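Local coordinates for protein actibind (Aspergillus niger, PDB 3D3Z) that cleaves RNA as a ribonuclease of the T2 family, with little base specificity and a probable preference for adenylic acid, at residues H110-H115 with E134-F139; C22-G27 with T117-I122; S29-Q34 with Y200-V205. All blocks are in the same frame, centred on the assembly; numbering follows the deposited sequence. Where two conformers were deposited one is given.

How the interactions relate
The three contacts tie the helices, loops and antiparallel sheet of one RNase T2 chain together. Along the sequence, the segments of interaction 2 alternate with those of interactions 1 and 3, whereas both helices of interaction 1 lie between the two strands of interaction 3. Interaction 2 adjoins both others. Its centre is about 12 Å from that of interaction 1, where F139 CE1 packs on I119 CD1 at 3.9 Å, and about 13 Å from that of interaction 3, where N24 ND2 meets V205 CG1. Interactions 1 and 3 approach to about 6 Å between nearest atoms, and strand 49-56, carrying H51, runs beside both at the probable catalytic site.

Interaction 1 of 3, residues H110-H115 with E134-F139; sequences HEWNKH and EEVGDF. With D3Z (1-(5-deoxy-beta-L-xylofuranosyl)pyrimidine-2,4(1H,3H)-dione), chain E; PO4 (phosphate ion), chain D.
W112 and V136 mark the closest backbone approach of helices 110-115 and 134-139, their CA atoms 7.2 Å apart. The segment axes stay 11.2 Å from each other and run at 113°, so large side chains fill the space between them. The indole of W112 does most of this. Its CG lies anti to the backbone N (chi1 166°), and chi2 then carries the six-membered ring toward the other helix. V136 CG2 sits over one indole face, displaced toward the rim, in a CH-pi contact 4.0 Å from the centroid of the six-membered ring. The CE3-CZ3 edge of the same ring is directed at the face of F139, with W112 CE3 3.6 Å from F139 CD2. This is a T-shaped pair with planes at 71°. E135 adds its aliphatic part, CG lying near W112 CH2, while its carboxylate turns to R70 and Y130. The indole N-H is bonded to the carbonyl of R70, which helps to fix the rotation of the buried ring, and I75 of helix 75-81 also packs against it.

Helix 110-115 carries its polar groups to a bound phosphate, probably from the crystallisation liquor. H110 NE2 donates an almost straight bond to O4. H115 NE2 donates to O1 at 2.7 Å, and K114 NZ, at the end of an extended chain, reaches the same O1 at 2.9 Å. K114 CG lies over the centre of the H115 ring, and H115 also stacks with W54, whose indole N-H holds E111 OE1. H110 CD2 lies 3.1 Å from O3' of the nucleoside analogue. One helix thus joins the hydrophobic core to the RNase T2 active site, where E111 and H115 are predicted catalytic residues and the phosphate probably marks the position of the scissile group.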
loop_
_atom_site.group_PDB
_atom_site.type_symbol
_atom_site.label_atom_id
_atom_site.label_comp_id
_atom_site.label_asym_id
_atom_site.label_seq_id
_atom_site.Cartn_x
_atom_site.Cartn_y
_atom_site.Cartn_z
ATOM N N HIS A 110 -3.090 -0.274 -13.431
ATOM C CA HIS A 110 -4.253 -0.723 -12.627
ATOM C C HIS A 110 -4.351 -0.033 -11.277
ATOM O O HIS A 110 -5.401 0.498 -10.884
ATOM C CB HIS A 110 -4.239 -2.257 -12.467
ATOM C CG HIS A 110 -5.316 -2.773 -11.563
ATOM N ND1 HIS A 110 -6.637 -2.823 -11.941
ATOM C CD2 HIS A 110 -5.270 -3.231 -10.288
ATOM C CE1 HIS A 110 -7.368 -3.263 -10.935
ATOM N NE2 HIS A 110 -6.561 -3.552 -9.928
ATOM N N GLU A 111 -3.247 -0.028 -10.537
ATOM C CA GLU A 111 -3.273 0.597 -9.241
ATOM C C GLU A 111 -3.576 2.109 -9.265
ATOM O O GLU A 111 -4.414 2.581 -8.491
ATOM C CB GLU A 111 -1.998 0.310 -8.485
ATOM C CG GLU A 111 -1.917 -1.219 -8.068
ATOM C CD GLU A 111 -3.082 -1.705 -7.214
ATOM O OE1 GLU A 111 -3.435 -0.954 -6.289
ATOM O OE2 GLU A 111 -3.622 -2.824 -7.453
ATOM N N TRP A 112 -2.911 2.840 -10.140
ATOM C CA TRP A 112 -3.145 4.302 -10.289
ATOM C C TRP A 112 -4.611 4.517 -10.718
ATOM O O TRP A 112 -5.369 5.297 -10.100
ATOM C CB TRP A 112 -2.131 4.971 -11.323
ATOM C CG TRP A 112 -2.678 6.304 -11.629
ATOM C CD1 TRP A 112 -3.376 6.683 -12.740
ATOM C CD2 TRP A 112 -2.774 7.398 -10.707
ATOM N NE1 TRP A 112 -3.832 7.973 -12.596
ATOM C CE2 TRP A 112 -3.520 8.417 -11.330
ATOM C CE3 TRP A 112 -2.301 7.606 -9.407
ATOM C CZ2 TRP A 112 -3.791 9.635 -10.704
ATOM C CZ3 TRP A 112 -2.612 8.797 -8.773
ATOM C CH2 TRP A 112 -3.339 9.793 -9.427
ATOM N N ASN A 113 -4.990 3.891 -11.833
ATOM C CA ASN A 113 -6.347 4.091 -12.396
ATOM C C ASN A 113 -7.456 3.733 -11.464
ATOM O O ASN A 113 -8.438 4.451 -11.368
ATOM C CB ASN A 113 -6.532 3.349 -13.739
ATOM C CG ASN A 113 -5.565 3.836 -14.799
ATOM O OD1 ASN A 113 -5.001 4.943 -14.687
ATOM N ND2 ASN A 113 -5.334 3.007 -15.825
ATOM N N LYS A 114 -7.347 2.596 -10.809
ATOM C CA LYS A 114 -8.405 2.123 -9.902
ATOM C C LYS A 114 -8.450 2.883 -8.606
ATOM O O LYS A 114 -9.517 3.278 -8.128
ATOM C CB LYS A 114 -8.187 0.624 -9.564
ATOM C CG LYS A 114 -9.259 0.034 -8.647
ATOM C CD LYS A 114 -9.285 -1.506 -8.654
ATOM C CE LYS A 114 -10.501 -2.024 -7.864
ATOM N NZ LYS A 114 -10.397 -3.475 -7.574
ATOM N N HIS A 115 -7.294 3.030 -7.984
ATOM C CA HIS A 115 -7.202 3.558 -6.628
ATOM C C HIS A 115 -6.574 4.975 -6.448
ATOM O O HIS A 115 -7.087 5.774 -5.667
ATOM C CB HIS A 115 -6.395 2.581 -5.771
ATOM C CG HIS A 115 -7.089 1.269 -5.513
ATOM N ND1 HIS A 115 -8.279 1.171 -4.800
ATOM C CD2 HIS A 115 -6.742 0.001 -5.842
ATOM C CE1 HIS A 115 -8.616 -0.108 -4.701
ATOM N NE2 HIS A 115 -7.712 -0.836 -5.347
ATOM N N GLU A 134 1.920 15.301 -12.616
ATOM C CA GLU A 134 2.814 15.407 -11.468
ATOM C C GLU A 134 2.309 14.500 -10.347
ATOM O O GLU A 134 3.117 13.840 -9.675
ATOM C CB GLU A 134 2.945 16.836 -10.896
ATOM C CG GLU A 134 3.879 16.934 -9.741
ATOM C CD GLU A 134 4.128 18.383 -9.304
ATOM O OE1 GLU A 134 3.480 19.313 -9.881
ATOM O OE2 GLU A 134 4.942 18.525 -8.367
ATOM N N GLU A 135 0.992 14.498 -10.143
ATOM C CA GLU A 135 0.393 13.710 -9.047
ATOM C C GLU A 135 0.500 12.176 -9.193
ATOM O O GLU A 135 0.441 11.453 -8.187
ATOM C CB GLU A 135 -1.049 14.141 -8.770
ATOM C CG GLU A 135 -2.219 13.528 -9.607
ATOM C CD GLU A 135 -2.261 13.948 -11.043
ATOM O OE1 GLU A 135 -1.287 14.621 -11.507
ATOM O OE2 GLU A 135 -3.292 13.651 -11.725
ATOM N N VAL A 136 0.650 11.712 -10.437
ATOM C CA VAL A 136 0.873 10.300 -10.745
ATOM C C VAL A 136 2.224 9.882 -10.183
ATOM O O VAL A 136 2.302 8.945 -9.442
ATOM C CB VAL A 136 0.722 10.018 -12.250
ATOM C CG1 VAL A 136 0.987 8.510 -12.591
ATOM C CG2 VAL A 136 -0.647 10.385 -12.660
ATOM N N GLY A 137 3.283 10.609 -10.511
ATOM C CA GLY A 137 4.594 10.278 -9.977
ATOM C C GLY A 137 4.690 10.410 -8.465
ATOM O O GLY A 137 5.353 9.577 -7.802
ATOM N N ASP A 138 4.074 11.465 -7.920
ATOM C CA ASP A 138 4.089 11.679 -6.485
ATOM C C ASP A 138 3.403 10.506 -5.735
ATOM O O ASP A 138 3.827 10.143 -4.616
ATOM C CB ASP A 138 3.396 12.975 -6.091
ATOM C CG ASP A 138 4.247 14.237 -6.364
ATOM O OD1 ASP A 138 5.452 14.160 -6.717
ATOM O OD2 ASP A 138 3.633 15.293 -6.164
ATOM N N PHE A 139 2.320 9.992 -6.316
ATOM C CA PHE A 139 1.565 8.857 -5.781
ATOM C C PHE A 139 2.485 7.624 -5.670
ATOM O O PHE A 139 2.693 7.094 -4.569
ATOM C CB PHE A 139 0.306 8.591 -6.607
ATOM C CG PHE A 139 -0.285 7.182 -6.377
ATOM C CD1 PHE A 139 -1.192 6.947 -5.348
ATOM C CD2 PHE A 139 0.104 6.125 -7.150
ATOM C CE1 PHE A 139 -1.704 5.682 -5.140
ATOM C CE2 PHE A 139 -0.435 4.847 -6.971
ATOM C CZ PHE A 139 -1.344 4.649 -5.949
HETATM N N1 D3Z E . -1.549 -9.193 -9.323
HETATM C C2 D3Z E . -0.612 -8.680 -10.242
HETATM N N3 D3Z E . 0.674 -8.632 -9.908
HETATM C C4 D3Z E . 1.110 -9.045 -8.717
HETATM C C5 D3Z E . 0.203 -9.543 -7.819
HETATM C C6 D3Z E . -1.147 -9.616 -8.135
HETATM O O2 D3Z E . -0.961 -8.272 -11.369
HETATM O O4 D3Z E . 2.315 -9.013 -8.393
HETATM C "C1'" D3Z E . -2.951 -9.247 -9.650
HETATM C "C2'" D3Z E . -3.168 -8.172 -10.696
HETATM O "O2'" D3Z E . -3.475 -8.779 -11.965
HETATM C "C3'" D3Z E . -4.246 -7.260 -10.139
HETATM C "C4'" D3Z E . -4.661 -7.836 -8.797
HETATM O "O3'" D3Z E . -3.740 -5.950 -9.944
HETATM O "O4'" D3Z E . -3.747 -8.909 -8.500
HETATM C "C5'" D3Z E . -4.640 -6.737 -7.741
HETATM P P PO4 D . -6.737 -4.193 -6.247
HETATM O O1 PO4 D . -8.036 -3.482 -5.837
HETATM O O2 PO4 D . -6.577 -5.339 -5.288
HETATM O O3 PO4 D . -5.593 -3.202 -6.228
HETATM O O4 PO4 D . -7.015 -4.579 -7.675
#

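Interaction 2 of 3, residues C22-G27 with T117-I122; sequences CFNSPG and TCINTI
N120 grips the backbone of F23 and S25 with both ends of its side-chain amide. Its ND2 donates to F23 O at 3.1 Å, with the acceptor nearly in the amide plane and an N-H...O angle of 163°. Its OD1 accepts S25 N at 3.1 Å from a donor that stands well above the carbonyl plane. CG of N120 lies between the backbone N and the carbonyl carbon (chi1 73°), which points it toward segment 22-27, and chi2 sets the turn of the amide. Beside it, T121 OG1 donates to N24 OD1 at 2.7 Å. The T121 and N24 side chains cross at about a right angle, and T121 CG2 also touches the N24 amide, 3.3 Å from OD1. I119 CG2, two residues before T121, lies against the same oxygen.

Two waters form the next layer. One lies within donating distance of N24 OD1 and G27 O, and near the backbone N of N120 in a weak bond. The other accepts from G27 N at 3.0 Å and lies within donating distance of N120 OD1 and C118 O. Both have more acceptors around them than protons to give.

Disulfides hold both segments farther out. C22 is linked to C5, and C118, just beyond helix 104-116, to C66. T121 OG1, besides donating to N24, receives A209 N, tying the contact to a third loop. I119 also packs on P55 of strand 49-56 and on F139 of helix 134-147. Nearly all the polar matching pairs an asparagine or threonine side chain with backbone groups, a second asparagine or water. Neutral amide, hydroxyl and backbone groups thus satisfy one another, and the docking of the two loops is directional without relying on charge.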
loop_
_atom_site.group_PDB
_atom_site.type_symbol
_atom_site.label_atom_id
_atom_site.label_comp_id
_atom_site.label_asym_id
_atom_site.label_seq_id
_atom_site.Cartn_x
_atom_site.Cartn_y
_atom_site.Cartn_z
ATOM N N CYS A 22 -6.707 19.333 2.086
ATOM C CA CYS A 22 -6.083 18.996 3.337
ATOM C C CYS A 22 -6.930 18.057 4.203
ATOM O O CYS A 22 -6.727 17.973 5.438
ATOM C CB CYS A 22 -5.712 20.255 4.126
ATOM S SG CYS A 22 -4.263 21.126 3.392
ATOM N N PHE A 23 -7.897 17.400 3.568
ATOM C CA PHE A 23 -8.710 16.393 4.267
ATOM C C PHE A 23 -9.158 15.238 3.365
ATOM O O PHE A 23 -9.937 15.442 2.449
ATOM C CB PHE A 23 -9.945 17.043 4.910
ATOM C CG PHE A 23 -10.580 16.174 5.972
ATOM C CD1 PHE A 23 -9.872 15.845 7.110
ATOM C CD2 PHE A 23 -11.857 15.629 5.778
ATOM C CE1 PHE A 23 -10.444 15.026 8.094
ATOM C CE2 PHE A 23 -12.429 14.780 6.736
ATOM C CZ PHE A 23 -11.711 14.503 7.898
ATOM N N ASN A 24 -8.665 14.035 3.649
ATOM C CA ASN A 24 -9.015 12.837 2.891
ATOM C C ASN A 24 -10.419 12.333 3.251
ATOM O O ASN A 24 -10.675 11.913 4.390
ATOM C CB ASN A 24 -7.944 11.726 3.072
ATOM C CG ASN A 24 -6.642 12.029 2.330
ATOM O OD1 ASN A 24 -6.553 11.842 1.097
ATOM N ND2 ASN A 24 -5.624 12.478 3.073
ATOM N N SER A 25 -11.316 12.461 2.285
ATOM C CA SER A 25 -12.721 12.161 2.443
ATOM C C SER A 25 -13.353 12.137 1.086
ATOM O O SER A 25 -13.093 13.027 0.246
ATOM C CB SER A 25 -13.401 13.216 3.321
ATOM O OG SER A 25 -14.764 12.921 3.568
ATOM N N PRO A 26 -14.223 11.134 0.835
ATOM C CA PRO A 26 -14.704 10.085 1.760
ATOM C C PRO A 26 -13.672 8.968 2.016
ATOM O O PRO A 26 -13.799 8.208 2.965
ATOM C CB PRO A 26 -15.976 9.554 1.072
ATOM C CG PRO A 26 -15.793 9.813 -0.368
ATOM C CD PRO A 26 -14.812 11.016 -0.509
ATOM N N GLY A 27 -12.635 8.922 1.191
ATOM C CA GLY A 27 -11.545 7.959 1.353
ATOM C C GLY A 27 -10.556 8.305 2.442
ATOM O O GLY A 27 -9.405 8.575 2.168
ATOM N N THR A 117 -6.666 7.461 -8.427
ATOM C CA THR A 117 -7.630 8.454 -8.919
ATOM C C THR A 117 -8.721 8.746 -7.914
ATOM O O THR A 117 -9.438 9.760 -8.076
ATOM C CB THR A 117 -8.334 8.075 -10.292
ATOM O OG1 THR A 117 -9.098 6.899 -10.124
ATOM C CG2 THR A 117 -7.350 7.874 -11.411
ATOM N N CYS A 118 -8.806 7.906 -6.873
ATOM C CA CYS A 118 -9.804 8.035 -5.823
ATOM C C CYS A 118 -9.284 8.722 -4.557
ATOM O O CYS A 118 -10.019 8.854 -3.579
ATOM C CB CYS A 118 -10.385 6.622 -5.518
ATOM S SG CYS A 118 -11.349 5.938 -6.868
ATOM N N ILE A 119 -8.019 9.121 -4.550
ATOM C CA ILE A 119 -7.447 9.845 -3.412
ATOM C C ILE A 119 -7.724 11.357 -3.670
ATOM O O ILE A 119 -7.085 12.012 -4.521
ATOM C CB ILE A 119 -5.978 9.509 -3.262
ATOM C CG1 ILE A 119 -5.808 7.986 -3.101
ATOM C CG2 ILE A 119 -5.351 10.267 -2.072
ATOM C CD1 ILE A 119 -4.369 7.509 -2.985
ATOM N N ASN A 120 -8.715 11.894 -2.968
ATOM C CA ASN A 120 -9.171 13.254 -3.271
ATOM C C ASN A 120 -8.090 14.322 -3.096
ATOM O O ASN A 120 -8.097 15.322 -3.820
ATOM C CB ASN A 120 -10.433 13.603 -2.470
ATOM C CG ASN A 120 -10.131 13.839 -1.025
ATOM O OD1 ASN A 120 -9.755 12.919 -0.331
ATOM N ND2 ASN A 120 -10.212 15.089 -0.585
ATOM N N THR A 121 -7.144 14.115 -2.174
ATOM C CA THR A 121 -6.138 15.120 -1.839
ATOM C C THR A 121 -4.933 15.177 -2.837
ATOM O O THR A 121 -4.045 16.011 -2.663
ATOM C CB THR A 121 -5.591 14.918 -0.426
ATOM O OG1 THR A 121 -5.044 13.593 -0.336
ATOM C CG2 THR A 121 -6.700 15.129 0.666
ATOM N N ILE A 122 -5.006 14.370 -3.904
ATOM C CA ILE A 122 -3.941 14.166 -4.916
ATOM C C ILE A 122 -4.215 14.948 -6.201
ATOM O O ILE A 122 -3.404 14.998 -7.098
ATOM C CB ILE A 122 -3.852 12.630 -5.285
ATOM C CG1 ILE A 122 -3.418 11.828 -4.053
ATOM C CG2 ILE A 122 -2.929 12.358 -6.465
ATOM C CD1 ILE A 122 -2.748 10.473 -4.344
HETATM O O HOH W 1 -8.479 9.917 -0.147
HETATM O O HOH W 2 -11.038 10.379 -0.866
#

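Interaction 3 of 3, residues S29-Q34 with Y200-V205; sequences SLLQTQ and YYYFNV
Y201 O takes two groups of the facing strand: Q32 N donates to it at 2.9 Å, and L31 CA approaches Y201 O at 3.4 Å in a CA-H...O contact. The backbone N-H and C=O of Q32 are both used, since Y201 N donates in turn to Q32 O at 2.9 Å. L30 and F203 form the next hydrogen-bonded pair; there L30 N donates to F203 O at 2.9 Å, but the return bond from F203 N is bent and weak. Between them L31 and Y202, and farther along T33 and Y200, are non-hydrogen-bonded pairs. The strand segments run antiparallel at 159°. A second CA-H...O contact joins S29 to the carbonyl of F203.

L31, Y202, T33 and Y200 share one face of the sheet. The L31 and Y202 side chains run together in one direction, and L31 CG stands over the tyrosine ring, toward the rim, in a CH-pi contact 3.8 Å from the centroid. L31 CD1 approaches Y202 CD1 at 3.5 Å, and S29 OG meets the edge of the same ring. T33 CG2 lies 3.5 Å from Y200 CD1. W54 of strand 49-56 meets Y200 edge-to-face and also touches L31 and T33.

On the other face are L30, Q32, Y201 and F203, with L30 CG packing on V205 CG2. Q34 NE2 donates to Q32 OE1 at 2.8 Å, nearly along the C=O axis, and also bonds to L150 O. S152 OG bonds both to Q34 OE1 and to Y201 OH, joining the ends of these side chains. L146 and F147 of helix 134-147 pack on this face. The paired strands belong to the central antiparallel sheet of the alpha+beta RNase T2 fold; T33 brings one side of it against H51, a predicted catalytic residue.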
loop_
_atom_site.group_PDB
_atom_site.type_symbol
_atom_site.label_atom_id
_atom_site.label_comp_id
_atom_site.label_asym_id
_atom_site.label_seq_id
_atom_site.Cartn_x
_atom_site.Cartn_y
_atom_site.Cartn_z
ATOM N N SER A 29 -9.703 6.241 5.064
ATOM C CA SER A 29 -8.928 5.084 5.492
ATOM C C SER A 29 -8.002 4.685 4.342
ATOM O O SER A 29 -8.463 4.270 3.270
ATOM C CB SER A 29 -9.827 3.893 5.923
ATOM O OG SER A 29 -9.000 2.807 6.266
ATOM N N LEU A 30 -6.708 4.853 4.564
ATOM C CA LEU A 30 -5.707 4.599 3.536
ATOM C C LEU A 30 -5.013 3.284 3.855
ATOM O O LEU A 30 -4.409 3.157 4.883
ATOM C CB LEU A 30 -4.658 5.731 3.470
ATOM C CG LEU A 30 -4.992 6.999 2.685
ATOM C CD1 LEU A 30 -4.906 6.697 1.189
ATOM C CD2 LEU A 30 -6.289 7.547 2.993
ATOM N N LEU A 31 -5.071 2.349 2.913
ATOM C CA LEU A 31 -4.528 1.003 3.077
ATOM C C LEU A 31 -3.260 0.847 2.278
ATOM O O LEU A 31 -3.301 0.906 1.066
ATOM C CB LEU A 31 -5.553 -0.061 2.631
ATOM C CG LEU A 31 -6.809 -0.290 3.475
ATOM C CD1 LEU A 31 -7.737 0.964 3.679
ATOM C CD2 LEU A 31 -7.572 -1.412 2.813
ATOM N N GLN A 32 -2.152 0.636 2.973
ATOM C CA GLN A 32 -0.914 0.222 2.326
ATOM C C GLN A 32 -0.925 -1.310 2.294
ATOM O O GLN A 32 -0.854 -1.980 3.312
ATOM C CB GLN A 32 0.331 0.747 3.019
ATOM C CG GLN A 32 1.588 0.827 2.106
ATOM C CD GLN A 32 2.164 -0.527 1.687
ATOM O OE1 GLN A 32 2.786 -1.245 2.489
ATOM N NE2 GLN A 32 2.087 -0.826 0.366
ATOM N N THR A 33 -1.023 -1.848 1.079
ATOM C CA THR A 33 -1.231 -3.301 0.901
ATOM C C THR A 33 0.033 -3.954 0.335
ATOM O O THR A 33 0.780 -3.333 -0.433
ATOM C CB THR A 33 -2.436 -3.581 0.009
ATOM O OG1 THR A 33 -2.213 -3.010 -1.282
ATOM C CG2 THR A 33 -3.652 -2.953 0.626
ATOM N N GLN A 34 0.284 -5.195 0.756
ATOM C CA GLN A 34 1.465 -5.929 0.377
ATOM C C GLN A 34 1.191 -7.386 -0.051
ATOM O O GLN A 34 0.194 -7.979 0.329
ATOM C CB GLN A 34 2.435 -5.923 1.562
ATOM C CG GLN A 34 2.830 -4.558 2.038
ATOM C CD GLN A 34 3.811 -4.592 3.190
ATOM O OE1 GLN A 34 4.396 -5.656 3.500
ATOM N NE2 GLN A 34 4.095 -3.415 3.752
ATOM N N TYR A 200 -2.906 -5.879 4.575
ATOM C CA TYR A 200 -3.396 -4.474 4.477
ATOM C C TYR A 200 -3.168 -3.742 5.800
ATOM O O TYR A 200 -3.803 -4.043 6.822
ATOM C CB TYR A 200 -4.875 -4.318 4.147
ATOM C CG TYR A 200 -5.547 -5.188 3.108
ATOM C CD1 TYR A 200 -4.840 -5.877 2.097
ATOM C CD2 TYR A 200 -6.939 -5.302 3.112
ATOM C CE1 TYR A 200 -5.512 -6.648 1.165
ATOM C CE2 TYR A 200 -7.607 -6.069 2.182
ATOM C CZ TYR A 200 -6.905 -6.731 1.203
ATOM O OH TYR A 200 -7.611 -7.483 0.274
ATOM N N TYR A 201 -2.260 -2.771 5.774
ATOM C CA TYR A 201 -2.032 -1.878 6.915
ATOM C C TYR A 201 -2.875 -0.623 6.747
ATOM O O TYR A 201 -2.714 0.108 5.771
ATOM C CB TYR A 201 -0.558 -1.529 7.016
ATOM C CG TYR A 201 0.425 -2.645 7.281
ATOM C CD1 TYR A 201 0.826 -2.957 8.595
ATOM C CD2 TYR A 201 1.043 -3.334 6.244
ATOM C CE1 TYR A 201 1.786 -3.921 8.836
ATOM C CE2 TYR A 201 1.978 -4.305 6.500
ATOM C CZ TYR A 201 2.314 -4.618 7.798
ATOM O OH TYR A 201 3.258 -5.564 8.078
ATOM N N TYR A 202 -3.777 -0.379 7.708
ATOM C CA TYR A 202 -4.720 0.736 7.668
ATOM C C TYR A 202 -4.154 1.959 8.385
ATOM O O TYR A 202 -3.386 1.848 9.367
ATOM C CB TYR A 202 -6.071 0.369 8.296
ATOM C CG TYR A 202 -6.864 -0.694 7.546
ATOM C CD1 TYR A 202 -8.027 -0.380 6.885
ATOM C CD2 TYR A 202 -6.447 -2.030 7.529
ATOM C CE1 TYR A 202 -8.759 -1.369 6.178
ATOM C CE2 TYR A 202 -7.185 -3.030 6.838
ATOM C CZ TYR A 202 -8.332 -2.685 6.194
ATOM O OH TYR A 202 -9.040 -3.660 5.520
ATOM N N PHE A 203 -4.506 3.119 7.840
ATOM C CA PHE A 203 -4.036 4.424 8.326
ATOM C C PHE A 203 -5.140 5.453 8.191
ATOM O O PHE A 203 -5.985 5.427 7.273
ATOM C CB PHE A 203 -2.871 4.942 7.476
ATOM C CG PHE A 203 -1.614 4.199 7.650
ATOM C CD1 PHE A 203 -0.753 4.529 8.671
ATOM C CD2 PHE A 203 -1.279 3.172 6.772
ATOM C CE1 PHE A 203 0.407 3.870 8.816
ATOM C CE2 PHE A 203 -0.124 2.505 6.933
ATOM C CZ PHE A 203 0.722 2.857 7.941
ATOM N N ASN A 204 -5.129 6.402 9.104
ATOM C CA ASN A 204 -5.809 7.658 8.847
ATOM C C ASN A 204 -4.707 8.719 8.645
ATOM O O ASN A 204 -3.544 8.507 9.028
ATOM C CB ASN A 204 -6.778 8.041 9.969
ATOM C CG ASN A 204 -7.915 6.993 10.203
ATOM O OD1 ASN A 204 -8.582 6.516 9.283
ATOM N ND2 ASN A 204 -8.129 6.680 11.450
ATOM N N VAL A 205 -5.091 9.833 8.032
ATOM C CA VAL A 205 -4.152 10.866 7.511
ATOM C C VAL A 205 -4.506 12.269 8.032
ATOM O O VAL A 205 -5.651 12.697 7.998
ATOM C CB VAL A 205 -4.055 10.836 5.949
ATOM C CG1 VAL A 205 -3.069 11.903 5.423
ATOM C CG2 VAL A 205 -3.578 9.431 5.492
#